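Long-range contacts in iota-carrageenase (Alteromonas sp., PDB 1H80), which hydrolyses the internal beta-1,4 linkages of iota-carrageenan, a sulfated galactan of red algal cell walls, with inversion of anomeric configuration: residues A[217-225]-A[250-261]; A[277-285]-A[324-334]. All coordinates share one frame; numbering follows the deposited sequence.

Contact 1 (A[217-225]-A[250-261])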
ATOM      1  N   MET A 217      -3.283  -2.867   4.012  1.00 13.57           N
ATOM      2  CA  MET A 217      -3.462  -2.494   5.403  1.00 14.16           C
ATOM      3  C   MET A 217      -2.787  -3.549   6.255  1.00 14.49           C
ATOM      4  O   MET A 217      -3.426  -4.313   6.978  1.00 14.96           O
ATOM      5  CB  MET A 217      -4.947  -2.354   5.709  1.00 14.16           C
ATOM      6  CG  MET A 217      -5.538  -1.163   4.957  1.00 13.92           C
ATOM      7  SD  MET A 217      -7.306  -1.012   5.047  1.00 15.46           S
ATOM      8  CE  MET A 217      -7.792  -2.238   3.804  1.00 17.16           C
ATOM      9  N   GLU A 218      -1.466  -3.574   6.124  1.00 15.19           N
ATOM     10  CA  GLU A 218      -0.607  -4.501   6.843  1.00 16.41           C
ATOM     11  C   GLU A 218       0.167  -3.648   7.838  1.00 16.45           C
ATOM     12  O   GLU A 218       1.204  -3.061   7.520  1.00 16.47           O
ATOM     13  CB  GLU A 218       0.325  -5.202   5.848  1.00 18.04           C
ATOM     14  CG  GLU A 218       1.308  -6.176   6.465  1.00 21.31           C
ATOM     15  CD  GLU A 218       1.847  -7.172   5.450  1.00 22.76           C
ATOM     16  OE1 GLU A 218       2.080  -6.775   4.287  1.00 22.76           O
ATOM     17  OE2 GLU A 218       2.042  -8.351   5.821  0.75 22.80           O
ATOM     18  N   THR A 219      -0.374  -3.575   9.047  1.00 17.13           N
ATOM     19  CA  THR A 219       0.188  -2.767  10.121  1.00 17.76           C
ATOM     20  C   THR A 219       1.294  -3.490  10.880  1.00 19.25           C
ATOM     21  O   THR A 219       1.064  -4.003  11.974  1.00 19.81           O
ATOM     22  CB  THR A 219      -0.939  -2.371  11.084  1.00 17.08           C
ATOM     23  OG1 THR A 219      -1.595  -3.555  11.562  1.00 16.55           O
ATOM     24  CG2 THR A 219      -1.970  -1.527  10.354  1.00 17.48           C
ATOM     25  N   ASP A 220       2.499  -3.505  10.316  1.00 21.19           N
ATOM     26  CA  ASP A 220       3.603  -4.225  10.949  1.00 23.39           C
ATOM     27  C   ASP A 220       4.891  -3.466  11.253  1.00 24.45           C
ATOM     28  O   ASP A 220       5.952  -4.081  11.379  1.00 25.32           O
ATOM     29  CB  ASP A 220       3.949  -5.467  10.118  1.00 24.74           C
ATOM     30  CG  ASP A 220       4.434  -5.125   8.719  1.00 26.46           C
ATOM     31  OD1 ASP A 220       4.635  -3.929   8.423  1.00 26.97           O
ATOM     32  OD2 ASP A 220       4.623  -6.061   7.912  0.75 27.77           O
ATOM     33  N   ASN A 221       4.814  -2.147  11.381  1.00 24.73           N
ATOM     34  CA  ASN A 221       6.003  -1.358  11.695  1.00 25.36           C
ATOM     35  C   ASN A 221       6.442  -1.694  13.121  1.00 25.34           C
ATOM     36  O   ASN A 221       5.657  -1.574  14.061  1.00 25.66           O
ATOM     37  CB  ASN A 221       5.689   0.137  11.593  1.00 26.16           C
ATOM     38  CG  ASN A 221       6.924   1.002  11.743  1.00 27.09           C
ATOM     39  OD1 ASN A 221       7.732   0.797  12.648  1.00 28.01           O
ATOM     40  ND2 ASN A 221       7.072   1.982  10.860  1.00 27.84           N
ATOM     41  N   LEU A 222       7.699  -2.104  13.277  1.00 25.54           N
ATOM     42  CA  LEU A 222       8.245  -2.473  14.582  1.00 25.78           C
ATOM     43  C   LEU A 222       8.052  -1.402  15.652  1.00 25.20           C
ATOM     44  O   LEU A 222       7.828  -1.721  16.822  1.00 25.26           O
ATOM     45  CB  LEU A 222       9.735  -2.800  14.453  1.00 26.79           C
ATOM     46  N   LEU A 223       8.146  -0.136  15.256  1.00 24.02           N
ATOM     47  CA  LEU A 223       7.971   0.965  16.197  1.00 23.15           C
ATOM     48  C   LEU A 223       6.634   0.863  16.916  1.00 21.53           C
ATOM     49  O   LEU A 223       6.535   1.144  18.109  1.00 20.39           O
ATOM     50  CB  LEU A 223       8.043   2.311  15.471  1.00 24.18           C
ATOM     51  CG  LEU A 223       9.427   2.853  15.112  1.00 25.68           C
ATOM     52  CD1 LEU A 223       9.284   4.134  14.308  1.00 26.25           C
ATOM     53  CD2 LEU A 223      10.212   3.116  16.388  1.00 26.72           C
ATOM     54  N   MET A 224       5.600   0.465  16.185  1.00 20.29           N
ATOM     55  CA  MET A 224       4.279   0.352  16.779  1.00 20.10           C
ATOM     56  C   MET A 224       4.216  -0.767  17.804  1.00 21.00           C
ATOM     57  O   MET A 224       3.426  -0.713  18.742  1.00 20.58           O
ATOM     58  CB  MET A 224       3.229   0.139  15.691  1.00 19.18           C
ATOM     59  CG  MET A 224       3.249   1.244  14.658  1.00 18.30           C
ATOM     60  SD  MET A 224       1.798   1.238  13.617  1.00 17.00           S
ATOM     61  CE  MET A 224       1.941  -0.360  12.843  1.00 17.26           C
ATOM     62  N   LYS A 225       5.057  -1.777  17.624  1.00 22.19           N
ATOM     63  CA  LYS A 225       5.087  -2.891  18.555  1.00 23.96           C
ATOM     64  C   LYS A 225       5.760  -2.441  19.847  1.00 23.92           C
ATOM     65  O   LYS A 225       5.273  -2.718  20.940  1.00 24.69           O
ATOM     66  CB  LYS A 225       5.860  -4.064  17.952  1.00 25.62           C
ATOM     67  CG  LYS A 225       5.915  -5.290  18.845  1.00 27.93           C
ATOM     68  CD  LYS A 225       6.646  -6.432  18.161  1.00 29.97           C
ATOM     69  CE  LYS A 225       6.656  -7.676  19.036  1.00 31.55           C
ATOM     70  NZ  LYS A 225       7.322  -8.825  18.362  1.00 33.21           N
ATOM     71  N   MET A 250      -6.006  -5.645   1.126  1.00 14.78           N
ATOM     72  CA  MET A 250      -5.523  -6.682   2.022  1.00 15.17           C
ATOM     73  C   MET A 250      -5.478  -6.220   3.468  1.00 14.97           C
ATOM     74  O   MET A 250      -5.091  -5.087   3.759  1.00 15.19           O
ATOM     75  CB  MET A 250      -4.140  -7.156   1.573  1.00 15.95           C
ATOM     76  CG  MET A 250      -3.490  -8.154   2.510  1.00 17.60           C
ATOM     77  SD  MET A 250      -2.452  -7.331   3.727  0.50 17.31           S
ATOM     78  CE  MET A 250      -0.833  -7.806   3.109  0.50 21.55           C
ATOM     79  N   PHE A 251      -5.897  -7.105   4.368  1.00 14.41           N
ATOM     80  CA  PHE A 251      -5.895  -6.816   5.794  1.00 14.58           C
ATOM     81  C   PHE A 251      -4.915  -7.782   6.441  1.00 15.42           C
ATOM     82  O   PHE A 251      -5.030  -8.997   6.278  1.00 16.10           O
ATOM     83  CB  PHE A 251      -7.280  -7.030   6.408  1.00 14.29           C
ATOM     84  CG  PHE A 251      -8.338  -6.119   5.863  1.00 13.66           C
ATOM     85  CD1 PHE A 251      -9.023  -6.443   4.696  1.00 14.00           C
ATOM     86  CD2 PHE A 251      -8.646  -4.930   6.515  1.00 14.36           C
ATOM     87  CE1 PHE A 251     -10.002  -5.599   4.185  1.00 14.60           C
ATOM     88  CE2 PHE A 251      -9.622  -4.078   6.012  1.00 14.70           C
ATOM     89  CZ  PHE A 251     -10.301  -4.411   4.847  1.00 14.79           C
ATOM     90  N   GLY A 252      -3.943  -7.234   7.161  1.00 14.62           N
ATOM     91  CA  GLY A 252      -2.953  -8.052   7.840  1.00 15.95           C
ATOM     92  C   GLY A 252      -2.533  -7.252   9.054  1.00 16.04           C
ATOM     93  O   GLY A 252      -1.564  -6.502   8.991  1.00 15.89           O
ATOM     94  N   PRO A 253      -3.236  -7.407  10.184  1.00 16.38           N
ATOM     95  CA  PRO A 253      -2.920  -6.664  11.405  1.00 16.61           C
ATOM     96  C   PRO A 253      -1.651  -7.045  12.149  1.00 17.22           C
ATOM     97  O   PRO A 253      -1.174  -6.279  12.987  1.00 17.94           O
ATOM     98  CB  PRO A 253      -4.166  -6.877  12.251  1.00 16.65           C
ATOM     99  CG  PRO A 253      -4.520  -8.299  11.927  1.00 16.06           C
ATOM    100  CD  PRO A 253      -4.344  -8.356  10.416  1.00 16.53           C
ATOM    101  N   HIS A 254      -1.092  -8.209  11.837  1.00 18.04           N
ATOM    102  CA  HIS A 254       0.105  -8.666  12.528  1.00 18.53           C
ATOM    103  C   HIS A 254      -0.156  -8.643  14.034  1.00 18.33           C
ATOM    104  O   HIS A 254      -0.999  -9.391  14.521  1.00 18.92           O
ATOM    105  CB  HIS A 254       1.308  -7.790  12.163  1.00 19.99           C
ATOM    106  CG  HIS A 254       1.873  -8.087  10.809  1.00 20.88           C
ATOM    107  ND1 HIS A 254       3.106  -8.678  10.629  1.00 21.75           N
ATOM    108  CD2 HIS A 254       1.359  -7.907   9.569  1.00 21.56           C
ATOM    109  CE1 HIS A 254       3.326  -8.851   9.338  1.00 22.13           C
ATOM    110  NE2 HIS A 254       2.280  -8.391   8.672  1.00 21.25           N
ATOM    111  N   PHE A 255       0.534  -7.765  14.756  1.00 18.42           N
ATOM    112  CA  PHE A 255       0.400  -7.658  16.213  1.00 18.47           C
ATOM    113  C   PHE A 255      -0.486  -6.500  16.674  1.00 18.94           C
ATOM    114  O   PHE A 255      -0.804  -6.381  17.859  1.00 19.20           O
ATOM    115  CB  PHE A 255       1.791  -7.458  16.814  1.00 18.67           C
ATOM    116  CG  PHE A 255       2.509  -6.261  16.253  1.00 19.15           C
ATOM    117  CD1 PHE A 255       2.136  -4.972  16.626  1.00 19.74           C
ATOM    118  CD2 PHE A 255       3.503  -6.417  15.293  1.00 19.37           C
ATOM    119  CE1 PHE A 255       2.737  -3.857  16.049  1.00 20.30           C
ATOM    120  CE2 PHE A 255       4.114  -5.307  14.708  1.00 20.30           C
ATOM    121  CZ  PHE A 255       3.725  -4.023  15.088  1.00 19.59           C
ATOM    122  N   MET A 256      -0.879  -5.647  15.736  1.00 18.58           N
ATOM    123  CA  MET A 256      -1.663  -4.458  16.050  1.00 18.97           C
ATOM    124  C   MET A 256      -3.177  -4.587  16.122  1.00 18.49           C
ATOM    125  O   MET A 256      -3.804  -5.254  15.305  1.00 18.10           O
ATOM    126  CB  MET A 256      -1.301  -3.356  15.050  1.00 19.46           C
ATOM    127  CG  MET A 256      -2.087  -2.056  15.180  1.00 20.80           C
ATOM    128  SD  MET A 256      -1.862  -1.211  16.757  0.75 22.73           S
ATOM    129  CE  MET A 256      -0.082  -1.223  16.862  0.75 21.14           C
ATOM    130  N   LYS A 257      -3.756  -3.923  17.117  1.00 18.68           N
ATOM    131  CA  LYS A 257      -5.199  -3.902  17.286  1.00 19.38           C
ATOM    132  C   LYS A 257      -5.698  -2.660  16.552  1.00 19.20           C
ATOM    133  O   LYS A 257      -5.529  -1.534  17.025  1.00 20.33           O
ATOM    134  CB  LYS A 257      -5.574  -3.809  18.764  1.00 20.63           C
ATOM    135  CG  LYS A 257      -7.067  -3.671  18.990  1.00 22.36           C
ATOM    136  CD  LYS A 257      -7.415  -3.702  20.467  1.00 24.71           C
ATOM    137  CE  LYS A 257      -8.913  -3.589  20.674  1.00 26.68           C
ATOM    138  NZ  LYS A 257      -9.288  -3.730  22.108  1.00 29.31           N
ATOM    139  N   ASN A 258      -6.300  -2.872  15.387  1.00 17.93           N
ATOM    140  CA  ASN A 258      -6.808  -1.778  14.571  1.00 16.85           C
ATOM    141  C   ASN A 258      -8.302  -1.581  14.763  1.00 17.11           C
ATOM    142  O   ASN A 258      -8.973  -2.400  15.392  1.00 17.38           O
ATOM    143  CB  ASN A 258      -6.515  -2.061  13.098  1.00 15.68           C
ATOM    144  CG  ASN A 258      -5.034  -2.177  12.815  1.00 15.55           C
ATOM    145  OD1 ASN A 258      -4.317  -1.178  12.761  1.00 14.75           O
ATOM    146  ND2 ASN A 258      -4.560  -3.407  12.649  1.00 15.13           N
ATOM    147  N   GLY A 259      -8.812  -0.487  14.201  1.00 16.70           N
ATOM    148  CA  GLY A 259     -10.219  -0.167  14.311  1.00 16.35           C
ATOM    149  C   GLY A 259     -11.070  -0.549  13.115  1.00 16.36           C
ATOM    150  O   GLY A 259     -10.818  -1.555  12.445  1.00 16.56           O
ATOM    151  N   ASP A 260     -12.078   0.273  12.844  1.00 15.64           N
ATOM    152  CA  ASP A 260     -13.010   0.016  11.758  1.00 15.68           C
ATOM    153  C   ASP A 260     -12.527   0.461  10.390  1.00 15.01           C
ATOM    154  O   ASP A 260     -11.830   1.470  10.252  1.00 14.42           O
ATOM    155  CB  ASP A 260     -14.357   0.682  12.048  1.00 17.30           C
ATOM    156  CG  ASP A 260     -14.916   0.311  13.409  1.00 19.91           C
ATOM    157  OD1 ASP A 260     -14.516  -0.738  13.957  1.00 21.97           O
ATOM    158  OD2 ASP A 260     -15.766   1.067  13.926  0.50 19.72           O
ATOM    159  N   VAL A 261     -12.921  -0.305   9.377  1.00 14.16           N
ATOM    160  CA  VAL A 261     -12.564  -0.015   7.998  1.00 13.63           C
ATOM    161  C   VAL A 261     -13.741  -0.360   7.106  1.00 14.06           C
ATOM    162  O   VAL A 261     -14.357  -1.413   7.260  1.00 14.90           O
ATOM    163  CB  VAL A 261     -11.353  -0.865   7.522  1.00 13.26           C
ATOM    164  CG1 VAL A 261     -11.019  -0.531   6.066  1.00 13.44           C
ATOM    165  CG2 VAL A 261     -10.150  -0.615   8.414  1.00 12.65           C
TER

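Contact 2 (A[277-285]-A[324-334])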
ATOM      1  N   SER A 277      -7.491 -11.341   3.556  1.00 16.38           N
ATOM      2  CA  SER A 277      -7.389 -11.061   4.979  1.00 16.89           C
ATOM      3  C   SER A 277      -6.529 -12.130   5.634  1.00 17.43           C
ATOM      4  O   SER A 277      -6.801 -13.326   5.505  1.00 17.55           O
ATOM      5  CB  SER A 277      -8.778 -11.033   5.618  1.00 17.08           C
ATOM      6  OG  SER A 277      -9.564  -9.993   5.059  0.50 16.18           O
ATOM      7  N   ASP A 278      -5.481 -11.689   6.323  1.00 17.60           N
ATOM      8  CA  ASP A 278      -4.564 -12.594   7.001  1.00 18.03           C
ATOM      9  C   ASP A 278      -4.835 -12.593   8.492  1.00 18.78           C
ATOM     10  O   ASP A 278      -5.279 -11.597   9.056  1.00 18.79           O
ATOM     11  CB  ASP A 278      -3.110 -12.163   6.792  1.00 19.50           C
ATOM     12  CG  ASP A 278      -2.668 -12.239   5.349  1.00 20.59           C
ATOM     13  OD1 ASP A 278      -3.437 -12.740   4.501  1.00 21.62           O
ATOM     14  OD2 ASP A 278      -1.535 -11.796   5.068  1.00 22.34           O
ATOM     15  N   SER A 279      -4.550 -13.714   9.134  1.00 19.10           N
ATOM     16  CA  SER A 279      -4.746 -13.807  10.568  1.00 20.02           C
ATOM     17  C   SER A 279      -3.722 -12.930  11.278  1.00 19.55           C
ATOM     18  O   SER A 279      -2.615 -12.716  10.784  1.00 19.13           O
ATOM     19  CB  SER A 279      -4.572 -15.254  11.028  1.00 21.23           C
ATOM     20  OG  SER A 279      -4.627 -15.346  12.442  1.00 23.94           O
ATOM     21  N   GLY A 280      -4.111 -12.392  12.427  1.00 19.85           N
ATOM     22  CA  GLY A 280      -3.173 -11.606  13.195  1.00 20.58           C
ATOM     23  C   GLY A 280      -2.308 -12.668  13.839  1.00 22.09           C
ATOM     24  O   GLY A 280      -2.747 -13.812  13.973  1.00 21.53           O
ATOM     25  N   PHE A 281      -1.083 -12.326  14.212  1.00 23.26           N
ATOM     26  CA  PHE A 281      -0.213 -13.308  14.841  1.00 25.72           C
ATOM     27  C   PHE A 281       0.780 -12.644  15.769  1.00 27.95           C
ATOM     28  O   PHE A 281       0.994 -11.432  15.708  1.00 28.19           O
ATOM     29  CB  PHE A 281       0.536 -14.130  13.788  1.00 25.07           C
ATOM     30  CG  PHE A 281       1.411 -13.311  12.887  1.00 24.73           C
ATOM     31  CD1 PHE A 281       0.870 -12.619  11.806  1.00 23.89           C
ATOM     32  CD2 PHE A 281       2.780 -13.226  13.119  1.00 24.17           C
ATOM     33  CE1 PHE A 281       1.681 -11.857  10.971  1.00 24.12           C
ATOM     34  CE2 PHE A 281       3.600 -12.463  12.289  1.00 24.44           C
ATOM     35  CZ  PHE A 281       3.047 -11.778  11.211  1.00 24.19           C
ATOM     36  N   VAL A 282       1.387 -13.449  16.633  1.00 30.65           N
ATOM     37  CA  VAL A 282       2.357 -12.940  17.583  1.00 33.63           C
ATOM     38  C   VAL A 282       3.737 -13.500  17.279  1.00 35.32           C
ATOM     39  O   VAL A 282       3.871 -14.627  16.804  1.00 35.38           O
ATOM     40  CB  VAL A 282       1.973 -13.308  19.024  1.00 33.77           C
ATOM     41  CG1 VAL A 282       2.232 -12.129  19.918  1.00 34.84           C
ATOM     42  CG2 VAL A 282       0.508 -13.720  19.098  1.00 34.14           C
ATOM     43  N   GLU A 283       4.762 -12.704  17.563  1.00 37.69           N
ATOM     44  CA  GLU A 283       6.137 -13.103  17.302  1.00 39.84           C
ATOM     45  C   GLU A 283       7.028 -12.850  18.515  1.00 40.73           C
ATOM     46  O   GLU A 283       7.026 -11.754  19.076  1.00 41.08           O
ATOM     47  CB  GLU A 283       6.669 -12.315  16.107  1.00 41.12           C
ATOM     48  CG  GLU A 283       7.420 -13.138  15.083  1.00 42.99           C
ATOM     49  CD  GLU A 283       7.871 -12.302  13.902  1.00 43.83           C
ATOM     50  OE1 GLU A 283       8.742 -11.427  14.089  1.00 44.91           O
ATOM     51  OE2 GLU A 283       7.348 -12.514  12.788  1.00 44.79           O
ATOM     52  N   LEU A 284       7.788 -13.866  18.915  1.00 41.59           N
ATOM     53  CA  LEU A 284       8.695 -13.744  20.052  1.00 42.49           C
ATOM     54  C   LEU A 284      10.129 -13.603  19.551  1.00 43.03           C
ATOM     55  O   LEU A 284      10.543 -14.302  18.625  1.00 43.22           O
ATOM     56  CB  LEU A 284       8.582 -14.970  20.962  1.00 42.63           C
ATOM     57  CG  LEU A 284       7.207 -15.241  21.579  1.00 42.68           C
ATOM     58  CD1 LEU A 284       7.278 -16.475  22.464  1.00 42.82           C
ATOM     59  CD2 LEU A 284       6.757 -14.033  22.386  1.00 42.85           C
ATOM     60  N   PHE A 285      10.880 -12.694  20.162  1.00 43.83           N
ATOM     61  CA  PHE A 285      12.264 -12.453  19.773  1.00 44.54           C
ATOM     62  C   PHE A 285      13.231 -12.939  20.853  1.00 45.25           C
ATOM     63  O   PHE A 285      12.909 -12.916  22.041  1.00 45.52           O
ATOM     64  CB  PHE A 285      12.467 -10.958  19.499  1.00 44.28           C
ATOM     65  CG  PHE A 285      11.759 -10.466  18.260  1.00 43.96           C
ATOM     66  CD1 PHE A 285      10.442 -10.834  17.996  1.00 43.89           C
ATOM     67  CD2 PHE A 285      12.411  -9.633  17.356  1.00 43.84           C
ATOM     68  CE1 PHE A 285       9.785 -10.384  16.852  1.00 43.73           C
ATOM     69  CE2 PHE A 285      11.764  -9.176  16.208  1.00 43.70           C
ATOM     70  CZ  PHE A 285      10.448  -9.553  15.957  1.00 43.67           C
ATOM     71  N   ALA A 324      13.546 -14.881  15.446  1.00 42.95           N
ATOM     72  CA  ALA A 324      12.110 -14.641  15.382  1.00 42.56           C
ATOM     73  C   ALA A 324      11.344 -15.959  15.361  1.00 42.10           C
ATOM     74  O   ALA A 324      11.637 -16.844  14.559  1.00 42.54           O
ATOM     75  CB  ALA A 324      11.776 -13.825  14.141  1.00 42.73           C
ATOM     76  N   ALA A 325      10.361 -16.084  16.246  1.00 41.53           N
ATOM     77  CA  ALA A 325       9.559 -17.298  16.319  1.00 40.82           C
ATOM     78  C   ALA A 325       8.073 -16.979  16.423  1.00 40.22           C
ATOM     79  O   ALA A 325       7.608 -16.449  17.430  1.00 40.18           O
ATOM     80  CB  ALA A 325       9.996 -18.143  17.508  1.00 41.33           C
ATOM     81  N   ARG A 326       7.335 -17.311  15.371  1.00 39.41           N
ATOM     82  CA  ARG A 326       5.900 -17.069  15.334  1.00 38.68           C
ATOM     83  C   ARG A 326       5.162 -18.071  16.218  1.00 38.61           C
ATOM     84  O   ARG A 326       5.453 -19.267  16.194  1.00 38.60           O
ATOM     85  CB  ARG A 326       5.405 -17.167  13.890  1.00 37.89           C
ATOM     86  CG  ARG A 326       3.911 -17.015  13.716  1.00 36.86           C
ATOM     87  CD  ARG A 326       3.592 -16.719  12.264  1.00 35.69           C
ATOM     88  NE  ARG A 326       2.158 -16.667  12.009  1.00 34.91           N
ATOM     89  CZ  ARG A 326       1.618 -16.083  10.946  1.00 33.87           C
ATOM     90  NH1 ARG A 326       2.398 -15.500  10.045  1.00 33.39           N
ATOM     91  NH2 ARG A 326       0.303 -16.084  10.782  1.00 33.26           N
ATOM     92  N   VAL A 327       4.210 -17.574  17.002  1.00 38.35           N
ATOM     93  CA  VAL A 327       3.433 -18.420  17.898  1.00 38.31           C
ATOM     94  C   VAL A 327       2.320 -19.144  17.148  1.00 38.36           C
ATOM     95  O   VAL A 327       1.555 -18.532  16.402  1.00 38.24           O
ATOM     96  CB  VAL A 327       2.813 -17.593  19.042  1.00 38.11           C
ATOM     97  CG1 VAL A 327       1.983 -18.489  19.945  1.00 38.47           C
ATOM     98  CG2 VAL A 327       3.913 -16.912  19.838  1.00 38.08           C
ATOM     99  N   THR A 328       2.234 -20.453  17.360  1.00 38.37           N
ATOM    100  CA  THR A 328       1.230 -21.284  16.706  1.00 38.46           C
ATOM    101  C   THR A 328      -0.191 -20.783  16.952  1.00 38.45           C
ATOM    102  O   THR A 328      -0.525 -20.340  18.052  1.00 38.35           O
ATOM    103  CB  THR A 328       1.334 -22.743  17.188  1.00 38.66           C
ATOM    104  OG1 THR A 328       2.692 -23.185  17.071  1.00 38.80           O
ATOM    105  CG2 THR A 328       0.444 -23.648  16.348  1.00 38.79           C
ATOM    106  N   GLN A 329      -1.024 -20.861  15.917  1.00 38.16           N
ATOM    107  CA  GLN A 329      -2.409 -20.416  16.010  1.00 38.29           C
ATOM    108  C   GLN A 329      -3.276 -21.416  16.768  1.00 38.70           C
ATOM    109  O   GLN A 329      -4.004 -22.213  16.174  1.00 38.72           O
ATOM    110  CB  GLN A 329      -2.983 -20.178  14.608  1.00 37.68           C
ATOM    111  CG  GLN A 329      -4.457 -19.791  14.584  1.00 37.11           C
ATOM    112  CD  GLN A 329      -4.774 -18.613  15.486  1.00 37.06           C
ATOM    113  OE1 GLN A 329      -4.149 -17.557  15.393  1.00 37.01           O
ATOM    114  NE2 GLN A 329      -5.755 -18.788  16.363  1.00 36.73           N
ATOM    115  N   LYS A 330      -3.178 -21.362  18.091  1.00 38.97           N
ATOM    116  CA  LYS A 330      -3.945 -22.226  18.978  1.00 39.31           C
ATOM    117  C   LYS A 330      -4.256 -21.395  20.218  1.00 39.93           C
ATOM    118  O   LYS A 330      -3.363 -20.787  20.806  1.00 39.68           O
ATOM    119  CB  LYS A 330      -3.132 -23.468  19.351  1.00 38.85           C
ATOM    120  N   ASP A 331      -5.527 -21.368  20.603  1.00 40.95           N
ATOM    121  CA  ASP A 331      -5.973 -20.581  21.745  1.00 42.12           C
ATOM    122  C   ASP A 331      -5.413 -20.993  23.100  1.00 42.76           C
ATOM    123  O   ASP A 331      -5.586 -20.279  24.087  1.00 43.25           O
ATOM    124  CB  ASP A 331      -7.498 -20.567  21.783  1.00 42.45           C
ATOM    125  CG  ASP A 331      -8.091 -19.812  20.612  1.00 42.72           C
ATOM    126  OD1 ASP A 331      -7.351 -19.562  19.636  1.00 43.12           O
ATOM    127  OD2 ASP A 331      -9.290 -19.473  20.663  1.00 43.37           O
ATOM    128  N   ALA A 332      -4.749 -22.141  23.152  1.00 43.41           N
ATOM    129  CA  ALA A 332      -4.150 -22.598  24.400  1.00 43.90           C
ATOM    130  C   ALA A 332      -2.773 -21.948  24.462  1.00 43.97           C
ATOM    131  O   ALA A 332      -2.316 -21.514  25.520  1.00 44.14           O
ATOM    132  CB  ALA A 332      -4.020 -24.114  24.401  1.00 43.90           C
ATOM    133  N   CYS A 333      -2.129 -21.875  23.302  1.00 44.05           N
ATOM    134  CA  CYS A 333      -0.807 -21.277  23.180  1.00 43.93           C
ATOM    135  C   CYS A 333      -0.881 -19.756  23.221  1.00 43.52           C
ATOM    136  O   CYS A 333       0.006 -19.095  23.764  1.00 43.48           O
ATOM    137  CB  CYS A 333      -0.152 -21.711  21.870  1.00 44.62           C
ATOM    138  SG  CYS A 333       0.458 -23.424  21.846  0.50 45.60           S
ATOM    139  N   LEU A 334      -1.937 -19.201  22.636  1.00 42.87           N
ATOM    140  CA  LEU A 334      -2.109 -17.756  22.619  1.00 42.27           C
ATOM    141  C   LEU A 334      -2.494 -17.239  23.998  1.00 42.18           C
ATOM    142  O   LEU A 334      -2.060 -16.159  24.400  1.00 42.05           O
ATOM    143  CB  LEU A 334      -3.159 -17.357  21.580  1.00 41.67           C
ATOM    144  CG  LEU A 334      -2.714 -17.553  20.127  1.00 41.20           C
ATOM    145  CD1 LEU A 334      -3.861 -17.227  19.187  1.00 41.00           C
ATOM    146  CD2 LEU A 334      -1.511 -16.666  19.835  1.00 40.84           C
TER
HETATM  147  O   HOH W   1      -1.069 -14.264   9.112  1.00 22.02           O
HETATM  148  O   HOH W   2      -2.004 -16.143  15.095  1.00 30.66           O
HETATM  149  O   HOH W   3       0.530 -16.049  16.467  1.00 35.51           O

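Contact 1 (A[217-225]-A[250-261])
M217 and F251 pair in parallel across neighbouring strands of a beta-helix, M217 N donating to M250 O (2.9 Å) and M217 O accepting from G252 N, before both chains leave the sheet in loops. On the face with M217 and F251, the methionine chain bends at its last torsion (chi3 -80°) and lays CE over the rim of the phenylalanine ring, 3.7 Å from the ring centroid, a CH-pi contact, with M217 SD obliquely beside the same ring as the Met-aromatic partner; M217 SD meets V261 CG1 tip to tip. E218 leaves from the other face, its carboxylate reaching the histidine of the P253-M256 type II' turn. H254 NE2 donates to E218 OE2 at 2.9 Å and 178°, in the ring plane but on the anti side of the carboxylate, while D220 CB sits 3.3 Å from the centroid of the imidazole, squarely over one face. T219 OG1 takes a hydrogen bond from N258 ND2 (3.2 Å) and gives a weak one to P253 O; the same amide group also bonds I232 and S347. Farther on, K225 CB packs over one face of the F255 ring, T219 O lies over the opposite face, and N221 O comes to the ring edge, 3.3 Å from F255 CZ. N221 OD1 caps helix 222-227 by accepting from L223 N. The nearly straight bond and the D220 methylene over its face together fix the rotation of the imidazole, while R216, by a salt bridge to OE1, and H254 each hold one oxygen of the E218 carboxylate.

Contact 2 (A[277-285]-A[324-334])
R326 stacks on F281 beside a two-stranded antiparallel beta ribbon that projects from the beta-helix. In the ribbon, L284 and A325 form a hydrogen-bonded pair with both bonds at 3.0 Å (L284 N to A325 O, A325 N to L284 O), E283 and R326 a non-hydrogen-bonded one, and V327 N donates to V282 O. R326 starts with CB 4.2 Å from V282 O; CG, anti to the backbone N (chi1 177°), passes that same oxygen and nears F281 CD2. CD lies 3.7 Å from F281 CD2, NE reaches F281 CB and CG, and CZ lies 3.4 Å from F281 CG. The guanidinium is thus flat on the ring, planes 8° apart, a cation-pi stack with NH1 over the ring centre, while NH2 binds a water that also donates to S279 O. A leucine in place of F281 would probably leave the guanidinium without its flat aromatic partner and freer to turn. On the face carrying L284, V327 CG2 packs against L284 CG, and V282 CG2 touches L334 CD2 of the following helix at 3.6 Å. A second water joins G280 O to Q329 OE1, and a third bridges V282 N and V327 O, 2.7 Å from each.

How the contacts relate
From the N terminus, the chain leaves strand 216-218, turns through helix 222-227 and runs through strand 231-243 before strand 250-252 returns beside the first, so contact 1 closes one loop. Contact 2 opens later, at 277-285, and is closed by 324-334; the two therefore stand in series, neither nested nor crossed. They meet just past strand 275-277, the next neighbour of 250-252 in the parallel sheet: F251 O and H254 O probably accept from D278 N and F281 N. K225 NZ also bonds E283 O. Contact 1 thus joins neighbouring strands and their loops, while contact 2 pairs 283-284 with 325-326 and brings up L334 of helix 331-340, whose C333 forms a disulfide with C309.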